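Long-range contacts in cellulase (Bacillus sp. BG-CS10, PDB 5E09), which probably hydrolyses internal beta-1,4-glucosidic bonds of cellulose through a family 5 catalytic barrel, to which family 46 and X2 carbohydrate-binding modules are joined: residues P189-T194 / I220-Y225; N148-T153 / L195-S200; P266-E271 / T306-D311; D202-L207 / H257-A262. All blocks are in the same frame, centred on the assembly; numbering follows the deposited sequence.

Contact 1. Residues P189-T194 / I220-Y225; sequences PLVLPT and IATVHY
V191 and T222 meet methyl to methyl, CG1 of V191 standing 3.5 Å from CG2 of T222, with the two side chains crossing at about a right angle. The torsion of T222 explains the meeting: OG1 lies anti to the backbone N (chi1 -178°), which leaves CG2 in the crowded position between N and the carbonyl carbon, where it also reaches L192 O at 3.4 Å. At the start of the pair the other branch of V191 is engaged, CG2 lying 4.0 Å from I220 CD1. That same delta methyl is 4.0 Å from CB of P189, so I220 touches both residues through its tip. Three backbone bonds fix this register: I220 N to L190 O (2.8 Å), L192 N to I220 O (2.9 Å) and T222 N to L192 O (2.9 Å). Past the last of them the contact turns to side chains, with T194 OG1 3.6 Å from V223 CG1.

Second-shell bonds orient the hydroxyls: T222 OG1 pairs with V268 O on the next strand, and T194 OG1 with A198 O in the following loop. V191, P193, I220 and T222 share the face turned to the barrel interior, whereas L192 and A221 face helix 201-214, both touching L207. The strand axes run in the same sense at 43°, and helix 201-214 links them in sequence, the parallel beta-alpha-beta unit from which the eight-stranded TIM barrel of family 5 glycoside hydrolases is built.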
# COMPACT_ATOMS: atom_id res chain seq x y z
N PRO A 189 -17.71 15.69 13.11
CA PRO A 189 -16.29 15.83 12.78
C PRO A 189 -16.06 15.94 11.28
O PRO A 189 -16.68 15.23 10.49
CB PRO A 189 -15.68 14.55 13.36
CG PRO A 189 -16.58 14.23 14.52
CD PRO A 189 -17.96 14.57 14.02
N LEU A 190 -15.18 16.85 10.90
CA LEU A 190 -14.90 17.13 9.50
C LEU A 190 -13.45 16.83 9.22
O LEU A 190 -12.59 17.13 10.04
CB LEU A 190 -15.22 18.58 9.16
CG LEU A 190 -16.69 18.97 9.28
CD1 LEU A 190 -16.87 20.45 8.92
CD2 LEU A 190 -17.55 18.09 8.40
N VAL A 191 -13.18 16.22 8.07
CA VAL A 191 -11.83 15.78 7.76
C VAL A 191 -11.31 16.56 6.56
O VAL A 191 -11.93 16.56 5.49
CB VAL A 191 -11.79 14.26 7.49
CG1 VAL A 191 -10.38 13.81 7.15
CG2 VAL A 191 -12.32 13.48 8.69
N LEU A 192 -10.18 17.25 6.73
CA LEU A 192 -9.65 18.11 5.68
C LEU A 192 -8.28 17.63 5.21
O LEU A 192 -7.42 17.30 6.03
CB LEU A 192 -9.55 19.55 6.16
CG LEU A 192 -10.83 20.17 6.70
CD1 LEU A 192 -10.54 21.54 7.31
CD2 LEU A 192 -11.87 20.25 5.59
N PRO A 193 -8.08 17.60 3.89
CA PRO A 193 -6.83 17.15 3.29
C PRO A 193 -5.81 18.27 3.04
O PRO A 193 -6.20 19.41 2.79
CB PRO A 193 -7.29 16.56 1.96
CG PRO A 193 -8.48 17.41 1.59
CD PRO A 193 -9.13 17.82 2.88
N THR A 194 -4.53 17.92 3.12
CA THR A 194 -3.50 18.75 2.53
C THR A 194 -3.64 18.63 1.02
O THR A 194 -4.34 17.74 0.53
CB THR A 194 -2.08 18.31 2.95
OG1 THR A 194 -1.90 16.91 2.65
CG2 THR A 194 -1.85 18.53 4.44
N ILE A 220 -10.32 17.44 11.71
CA ILE A 220 -9.30 16.41 11.63
C ILE A 220 -8.47 16.60 10.37
O ILE A 220 -9.02 16.77 9.29
CB ILE A 220 -9.91 15.00 11.62
CG1 ILE A 220 -10.84 14.80 12.82
CG2 ILE A 220 -8.82 13.94 11.59
CD1 ILE A 220 -11.86 13.71 12.62
N ALA A 221 -7.15 16.57 10.50
CA ALA A 221 -6.26 16.64 9.35
C ALA A 221 -6.09 15.25 8.75
O ALA A 221 -6.04 14.27 9.49
CB ALA A 221 -4.91 17.22 9.75
N THR A 222 -6.02 15.15 7.43
CA THR A 222 -5.73 13.85 6.84
C THR A 222 -4.62 13.89 5.80
O THR A 222 -4.52 14.82 4.99
CB THR A 222 -6.97 13.22 6.20
OG1 THR A 222 -6.62 11.93 5.68
CG2 THR A 222 -7.53 14.08 5.07
N VAL A 223 -3.78 12.86 5.83
CA VAL A 223 -2.76 12.71 4.80
C VAL A 223 -2.71 11.26 4.34
O VAL A 223 -3.31 10.38 4.96
CB VAL A 223 -1.36 13.16 5.30
CG1 VAL A 223 -1.31 14.67 5.45
CG2 VAL A 223 -1.00 12.48 6.61
N HIS A 224 -2.00 11.03 3.24
CA HIS A 224 -1.84 9.70 2.68
C HIS A 224 -0.36 9.35 2.60
O HIS A 224 0.48 10.25 2.51
CB HIS A 224 -2.47 9.61 1.28
CG HIS A 224 -3.96 9.69 1.28
ND1 HIS A 224 -4.71 9.71 0.12
CD2 HIS A 224 -4.85 9.77 2.30
CE1 HIS A 224 -5.98 9.79 0.42
NE2 HIS A 224 -6.10 9.83 1.74
N TYR A 225 -0.04 8.07 2.63
CA TYR A 225 1.36 7.64 2.58
C TYR A 225 1.51 6.26 1.96
O TYR A 225 0.84 5.31 2.36
CB TYR A 225 1.97 7.65 3.98
CG TYR A 225 3.46 7.44 3.96
CD1 TYR A 225 4.32 8.47 3.59
CD2 TYR A 225 4.01 6.20 4.29
CE1 TYR A 225 5.68 8.28 3.56
CE2 TYR A 225 5.38 6.01 4.26
CZ TYR A 225 6.21 7.05 3.90
OH TYR A 225 7.57 6.87 3.88

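Contact 2. Residues N148-T153 / L195-S200; sequences NEPRFT and LETATS
T197 and E149 cross obliquely, CG of the glutamate coming 3.3 Å from OG1 of the threonine. Both belong to loops that follow neighbouring barrel strands, 142-145 and 190-193, at the carboxy-terminal end of the TIM barrel, where family 5 enzymes hold their active site. E149 sits in an Asn-Glu-Pro sequence consistent with the acid/base position of relatives. Its CG makes the nearest touch, with CD and OE2 a little farther from T197 OG1; OE2 is hydrogen-bonded to H224 ND1. The methyl CG2 of T197 lies 3.6 Å from E149 N, and OG1 of T197 donates to E196 O (2.7 Å). An alanine here, lacking OG1 and CG2, would probably leave E196 O without that donor and open a gap beside CG and the backbone N of E149.

R151 passes E196 at a slant, the guanidinium and carboxylate planes 49° apart. They meet through R151 CG, 3.5 Å from E196 OE2; the charged atoms are not in contact, and any attraction between them is probably weakened by E158, a like charge close to OE2. Toward helix 161-181, L195 sets CD1 at the edge of the F152 ring, near its plane, at 3.9 Å from CE2; L167 of that helix touches both L195 and P150. The link between the two backbones runs through P150 O, which accepts from E196 N at 2.7 Å, the donor lying in the carbonyl plane and the angle at hydrogen bent to 132°.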
# COMPACT_ATOMS: atom_id res chain seq x y z
N ASN A 148 -10.98 13.84 -1.88
CA ASN A 148 -9.81 12.98 -1.86
C ASN A 148 -8.69 13.53 -2.72
O ASN A 148 -8.93 13.92 -3.86
CB ASN A 148 -10.15 11.57 -2.34
CG ASN A 148 -8.96 10.65 -2.31
OD1 ASN A 148 -8.50 10.25 -1.24
ND2 ASN A 148 -8.43 10.31 -3.48
N GLU A 149 -7.48 13.56 -2.17
CA GLU A 149 -6.26 13.93 -2.90
C GLU A 149 -6.43 15.10 -3.87
O GLU A 149 -6.29 14.92 -5.08
CB GLU A 149 -5.71 12.71 -3.65
CG GLU A 149 -5.34 11.55 -2.71
CD GLU A 149 -4.53 10.45 -3.38
OE1 GLU A 149 -4.35 10.50 -4.62
OE2 GLU A 149 -4.05 9.54 -2.66
N PRO A 150 -6.73 16.30 -3.35
CA PRO A 150 -6.97 17.47 -4.20
C PRO A 150 -5.77 17.82 -5.07
O PRO A 150 -4.66 17.95 -4.57
CB PRO A 150 -7.25 18.59 -3.20
CG PRO A 150 -7.56 17.91 -1.91
CD PRO A 150 -6.76 16.64 -1.92
N ARG A 151 -6.01 17.98 -6.37
CA ARG A 151 -4.97 18.40 -7.30
C ARG A 151 -5.62 19.34 -8.32
O ARG A 151 -6.82 19.24 -8.57
CB ARG A 151 -4.33 17.19 -7.98
CG ARG A 151 -2.98 17.46 -8.65
CD ARG A 151 -2.50 16.24 -9.43
NE ARG A 151 -3.26 15.05 -9.08
CZ ARG A 151 -4.00 14.35 -9.94
NH1 ARG A 151 -4.05 14.70 -11.22
NH2 ARG A 151 -4.66 13.29 -9.52
N PHE A 152 -4.86 20.26 -8.88
CA PHE A 152 -5.44 21.19 -9.85
C PHE A 152 -4.56 21.34 -11.07
O PHE A 152 -3.39 20.96 -11.05
CB PHE A 152 -5.69 22.55 -9.20
CG PHE A 152 -6.57 22.48 -7.99
CD1 PHE A 152 -7.95 22.47 -8.12
CD2 PHE A 152 -6.02 22.38 -6.72
CE1 PHE A 152 -8.76 22.39 -7.01
CE2 PHE A 152 -6.82 22.30 -5.61
CZ PHE A 152 -8.20 22.30 -5.75
N THR A 153 -5.15 21.90 -12.12
CA THR A 153 -4.51 22.04 -13.42
C THR A 153 -3.15 22.70 -13.32
O THR A 153 -3.01 23.80 -12.77
CB THR A 153 -5.36 22.84 -14.41
OG1 THR A 153 -6.72 22.40 -14.34
CG2 THR A 153 -4.84 22.65 -15.83
N LEU A 195 -2.99 19.52 0.29
CA LEU A 195 -2.93 19.44 -1.17
C LEU A 195 -2.32 18.11 -1.59
O LEU A 195 -1.22 17.76 -1.14
CB LEU A 195 -2.13 20.61 -1.73
CG LEU A 195 -2.20 20.82 -3.25
CD1 LEU A 195 -3.63 21.11 -3.69
CD2 LEU A 195 -1.27 21.94 -3.67
N GLU A 196 -3.04 17.36 -2.43
CA GLU A 196 -2.62 16.04 -2.91
C GLU A 196 -2.48 15.02 -1.77
O GLU A 196 -1.83 13.99 -1.94
CB GLU A 196 -1.30 16.13 -3.68
CG GLU A 196 -1.41 16.74 -5.06
CD GLU A 196 -0.05 17.04 -5.68
OE1 GLU A 196 0.97 16.87 -4.98
OE2 GLU A 196 -0.01 17.45 -6.86
N THR A 197 -3.11 15.33 -0.64
CA THR A 197 -2.89 14.62 0.63
C THR A 197 -1.41 14.29 0.87
O THR A 197 -1.09 13.23 1.39
CB THR A 197 -3.70 13.30 0.72
OG1 THR A 197 -3.29 12.40 -0.33
CG2 THR A 197 -5.19 13.57 0.61
N ALA A 198 -0.53 15.21 0.49
CA ALA A 198 0.91 15.01 0.64
C ALA A 198 1.42 15.63 1.95
O ALA A 198 0.66 16.28 2.66
CB ALA A 198 1.65 15.60 -0.55
N THR A 199 2.69 15.44 2.25
CA THR A 199 3.19 15.74 3.58
C THR A 199 4.33 16.76 3.64
O THR A 199 5.03 16.85 4.65
CB THR A 199 3.66 14.46 4.30
OG1 THR A 199 4.77 13.89 3.59
CG2 THR A 199 2.52 13.44 4.35
N SER A 200 4.53 17.52 2.56
CA SER A 200 5.51 18.60 2.57
C SER A 200 5.17 19.61 3.65
O SER A 200 4.00 19.89 3.92
CB SER A 200 5.56 19.29 1.21
OG SER A 200 5.86 18.35 0.18

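Contact 3. Residues P266-E271 / T306-D311; sequences PVVLGE and THMLWD
Over one face of the W310 ring lies OE1 of E271, 3.8 Å above the plane and displaced toward the rim. The two side chains lie side by side and point the same way, the planes of carboxylate and ring 23° apart; E271 CD approaches W310 CE3 obliquely at 3.7 Å. These residues crown the parallel strands 267-272 and 306-311, the seventh and eighth of the TIM barrel. E271, a glutamate at the end of the seventh strand, is in a place consistent with the nucleophile of family 5 relatives; OE2 forms a salt bridge with R59 and OE1 a hydrogen bond with Y226, so the carboxylate is gripped at both oxygens.

Below them, V268 CG1 lies 3.8 Å from SE of the selenomethionine M308. The backbones pair through L269 N to T306 O (2.8 Å) and M308 N to L269 O (3.0 Å); the bond from T306 N to V267 O is weak. L269 is the centre of an inverse gamma turn, and beyond it the ladder changes character: G270 O faces another acceptor, M308 O, and takes its hydrogen bond from N22 instead. A CA-H...O contact continues the pairing, E271 CA standing 3.4 Å from M308 O.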
# COMPACT_ATOMS: atom_id res chain seq x y z
N PRO A 266 -5.77 16.34 15.60
CA PRO A 266 -5.57 14.91 15.38
C PRO A 266 -5.41 14.59 13.90
O PRO A 266 -6.02 15.25 13.05
CB PRO A 266 -6.84 14.29 15.95
CG PRO A 266 -7.88 15.33 15.71
CD PRO A 266 -7.18 16.66 15.87
N VAL A 267 -4.61 13.57 13.59
CA VAL A 267 -4.31 13.21 12.21
C VAL A 267 -4.85 11.82 11.86
O VAL A 267 -4.72 10.88 12.64
CB VAL A 267 -2.79 13.26 11.95
CG1 VAL A 267 -2.48 12.86 10.50
CG2 VAL A 267 -2.25 14.65 12.25
N VAL A 268 -5.47 11.73 10.69
CA VAL A 268 -5.82 10.45 10.09
C VAL A 268 -4.99 10.21 8.82
O VAL A 268 -5.05 10.97 7.84
CB VAL A 268 -7.32 10.36 9.75
CG1 VAL A 268 -7.60 9.09 8.97
CG2 VAL A 268 -8.17 10.41 11.02
N LEU A 269 -4.20 9.15 8.86
CA LEU A 269 -3.56 8.61 7.68
C LEU A 269 -4.63 7.88 6.88
O LEU A 269 -4.80 6.68 7.00
CB LEU A 269 -2.40 7.68 8.05
CG LEU A 269 -1.55 7.14 6.90
CD1 LEU A 269 -0.99 8.29 6.08
CD2 LEU A 269 -0.43 6.28 7.44
N GLY A 270 -5.38 8.63 6.07
CA GLY A 270 -6.58 8.11 5.44
C GLY A 270 -6.37 6.97 4.46
O GLY A 270 -7.28 6.19 4.20
N GLU A 271 -5.16 6.89 3.90
CA GLU A 271 -4.76 5.77 3.07
C GLU A 271 -3.30 5.45 3.31
O GLU A 271 -2.46 6.35 3.39
CB GLU A 271 -4.96 6.07 1.58
CG GLU A 271 -6.38 6.34 1.16
CD GLU A 271 -6.50 6.55 -0.34
OE1 GLU A 271 -5.53 6.23 -1.05
OE2 GLU A 271 -7.57 7.03 -0.79
N THR A 306 -3.86 7.86 13.71
CA THR A 306 -4.85 6.85 13.35
C THR A 306 -4.68 6.53 11.87
O THR A 306 -4.64 7.44 11.05
CB THR A 306 -6.28 7.33 13.66
OG1 THR A 306 -6.51 7.24 15.07
CG2 THR A 306 -7.30 6.47 12.93
N HIS A 307 -4.57 5.25 11.53
CA HIS A 307 -4.29 4.86 10.15
C HIS A 307 -5.39 3.99 9.55
O HIS A 307 -6.10 3.28 10.27
CB HIS A 307 -2.95 4.14 10.07
CG HIS A 307 -2.85 2.96 10.99
ND1 HIS A 307 -3.54 1.78 10.77
CD2 HIS A 307 -2.17 2.79 12.14
CE1 HIS A 307 -3.27 0.94 11.75
NE2 HIS A 307 -2.44 1.52 12.59
N MSE A 308 -5.51 4.04 8.23
CA MSE A 308 -6.56 3.33 7.50
C MSE A 308 -6.03 2.68 6.22
O MSE A 308 -5.67 3.37 5.26
CB MSE A 308 -7.71 4.28 7.15
CG MSE A 308 -8.18 5.13 8.32
SE MSE A 308 -9.77 6.14 7.90
CE MSE A 308 -11.10 4.74 8.19
N LEU A 309 -5.99 1.35 6.21
CA LEU A 309 -5.37 0.59 5.13
C LEU A 309 -6.14 0.69 3.82
O LEU A 309 -7.37 0.55 3.80
CB LEU A 309 -5.25 -0.88 5.54
CG LEU A 309 -4.80 -1.91 4.50
CD1 LEU A 309 -3.31 -1.79 4.23
CD2 LEU A 309 -5.17 -3.32 4.96
N TRP A 310 -5.43 0.93 2.73
CA TRP A 310 -6.07 0.96 1.42
C TRP A 310 -6.25 -0.47 0.91
O TRP A 310 -5.27 -1.20 0.73
CB TRP A 310 -5.25 1.78 0.41
CG TRP A 310 -5.84 1.73 -0.97
CD1 TRP A 310 -5.35 1.06 -2.06
CD2 TRP A 310 -7.05 2.35 -1.41
NE1 TRP A 310 -6.17 1.24 -3.14
CE2 TRP A 310 -7.23 2.04 -2.77
CE3 TRP A 310 -8.00 3.17 -0.78
CZ2 TRP A 310 -8.31 2.49 -3.52
CZ3 TRP A 310 -9.08 3.62 -1.52
CH2 TRP A 310 -9.23 3.28 -2.88
N ASP A 311 -7.49 -0.86 0.67
CA ASP A 311 -7.80 -2.21 0.21
C ASP A 311 -8.73 -2.16 -1.00
O ASP A 311 -9.93 -1.98 -0.84
CB ASP A 311 -8.45 -3.02 1.34
CG ASP A 311 -8.50 -4.53 1.05
OD1 ASP A 311 -8.44 -4.93 -0.14
OD2 ASP A 311 -8.62 -5.30 2.03

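Contact 4. Residues D202-L207 / H257-A262; sequences DLLNRL and HNTFTA
L204 of helix 201-214 meets both T259 and F260 of helix 243-261, two helices of the outer layer of the TIM barrel. Over these segments the helix axes run nearly parallel, 15° apart, with a closest approach of 10.0 Å. From L204, CB rests 4.0 Å from T259 CG2, while CD2 comes up at the edge of the F260 ring, in its plane, 3.6 Å from CE2. The backbone atom L204 O also lies 3.3 Å from F260 CZ. N205 adds a marginal touch, its OD1 reaching toward T259 CG2 while hydrogen-bonded to Q201 of its own helix. One turn on, L207 crosses F260 at about a right angle; CG anti to the backbone N (chi1 172°) is brought against F260 CZ, and CD2 of L207 lies 3.5 Å from that same CZ.

F260 thus reaches across to the first helix; its ring also touches A221 on the strands beneath, while CB rests on V267. An alanine here would probably open a gap between L204 and L207 and leave both leucines without their aromatic neighbour. Helix 243-261 makes a wider pi-type turn at this point, closed by A262 N to H257 O at 2.7 Å, and T259 CG2 lies 3.9 Å above the F260 ring, over its centre.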
# COMPACT_ATOMS: atom_id res chain seq x y z
N ASP A 202 5.22 22.75 3.73
CA ASP A 202 4.42 23.88 3.29
C ASP A 202 2.93 23.53 3.17
O ASP A 202 2.06 24.30 3.58
CB ASP A 202 4.92 24.43 1.95
CG ASP A 202 4.15 25.65 1.49
OD1 ASP A 202 4.18 26.68 2.20
OD2 ASP A 202 3.50 25.58 0.43
N LEU A 203 2.65 22.36 2.60
CA LEU A 203 1.29 21.87 2.51
C LEU A 203 0.69 21.67 3.91
O LEU A 203 -0.45 22.08 4.18
CB LEU A 203 1.25 20.56 1.72
CG LEU A 203 1.96 20.63 0.36
CD1 LEU A 203 1.90 19.29 -0.35
CD2 LEU A 203 1.38 21.72 -0.51
N LEU A 204 1.47 21.07 4.80
CA LEU A 204 1.04 20.90 6.18
C LEU A 204 0.68 22.24 6.81
O LEU A 204 -0.38 22.39 7.42
CB LEU A 204 2.13 20.20 7.01
CG LEU A 204 2.50 18.78 6.59
CD1 LEU A 204 3.63 18.24 7.45
CD2 LEU A 204 1.28 17.86 6.64
N ASN A 205 1.56 23.22 6.62
CA ASN A 205 1.35 24.56 7.16
C ASN A 205 0.08 25.20 6.65
O ASN A 205 -0.65 25.83 7.41
CB ASN A 205 2.54 25.46 6.85
CG ASN A 205 3.76 25.12 7.68
OD1 ASN A 205 3.64 24.61 8.79
ND2 ASN A 205 4.94 25.40 7.14
N ARG A 206 -0.19 25.05 5.36
CA ARG A 206 -1.36 25.68 4.77
C ARG A 206 -2.66 25.04 5.23
O ARG A 206 -3.66 25.74 5.46
CB ARG A 206 -1.26 25.66 3.25
CG ARG A 206 -0.03 26.41 2.78
CD ARG A 206 -0.03 26.63 1.30
NE ARG A 206 -0.32 28.02 0.96
CZ ARG A 206 0.59 28.89 0.55
NH1 ARG A 206 1.85 28.51 0.42
NH2 ARG A 206 0.24 30.14 0.26
N LEU A 207 -2.66 23.72 5.37
CA LEU A 207 -3.82 23.06 5.98
C LEU A 207 -4.01 23.58 7.40
O LEU A 207 -5.13 23.87 7.83
CB LEU A 207 -3.65 21.54 5.97
CG LEU A 207 -4.72 20.79 6.77
CD1 LEU A 207 -6.09 21.10 6.23
CD2 LEU A 207 -4.45 19.30 6.74
N HIS A 257 3.56 15.08 12.94
CA HIS A 257 3.32 15.16 14.38
C HIS A 257 3.55 16.57 14.92
O HIS A 257 2.73 17.09 15.68
CB HIS A 257 4.21 14.16 15.11
CG HIS A 257 4.07 14.21 16.60
ND1 HIS A 257 3.10 13.51 17.28
CD2 HIS A 257 4.79 14.88 17.54
CE1 HIS A 257 3.22 13.74 18.58
NE2 HIS A 257 4.24 14.57 18.76
N ASN A 258 4.66 17.18 14.53
CA ASN A 258 4.99 18.53 15.00
C ASN A 258 3.95 19.56 14.57
O ASN A 258 3.57 20.43 15.36
CB ASN A 258 6.36 18.97 14.48
CG ASN A 258 7.47 18.05 14.95
OD1 ASN A 258 7.36 17.39 15.98
ND2 ASN A 258 8.55 17.99 14.17
N THR A 259 3.48 19.46 13.33
CA THR A 259 2.56 20.46 12.83
C THR A 259 1.15 20.32 13.41
O THR A 259 0.54 21.32 13.78
CB THR A 259 2.47 20.41 11.29
OG1 THR A 259 3.77 20.62 10.74
CG2 THR A 259 1.53 21.49 10.78
N PHE A 260 0.64 19.10 13.51
CA PHE A 260 -0.75 18.91 13.92
C PHE A 260 -0.94 18.26 15.30
O PHE A 260 -1.50 18.87 16.21
CB PHE A 260 -1.49 18.08 12.88
CG PHE A 260 -1.62 18.75 11.55
CD1 PHE A 260 -2.46 19.84 11.38
CD2 PHE A 260 -0.91 18.28 10.46
CE1 PHE A 260 -2.58 20.45 10.14
CE2 PHE A 260 -1.03 18.89 9.22
CZ PHE A 260 -1.87 19.98 9.06
N THR A 261 -0.48 17.02 15.43
CA THR A 261 -0.70 16.25 16.66
C THR A 261 -0.13 16.95 17.91
O THR A 261 -0.74 16.92 18.97
CB THR A 261 -0.09 14.84 16.54
OG1 THR A 261 -0.78 14.11 15.51
CG2 THR A 261 -0.22 14.07 17.85
N ALA A 262 1.03 17.57 17.76
CA ALA A 262 1.67 18.29 18.87
C ALA A 262 0.77 19.43 19.36
O ALA A 262 0.69 19.70 20.56
CB ALA A 262 3.02 18.83 18.45

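Contacts 1 and 3 are buried strand pairs of one parallel barrel, and strands 219-225 and 267-272 are neighbours in it, joined by A221 O with V268 N. Contact 4 belongs to the helical layer outside: it is buried too, but mainly apolar, with no hydrogen bond between its segments, and it meets the loops of contact 2 where L203 CD1 packs on L195 O and A198 CB. Contact 2, partly buried, lies in the loops over the carboxy-terminal strand ends, and there polar and charged groups gather: T197 O probably accepts from H224 N of contact 1, and E149 OE2 lies 4.0 Å from E271 OE1 of contact 3.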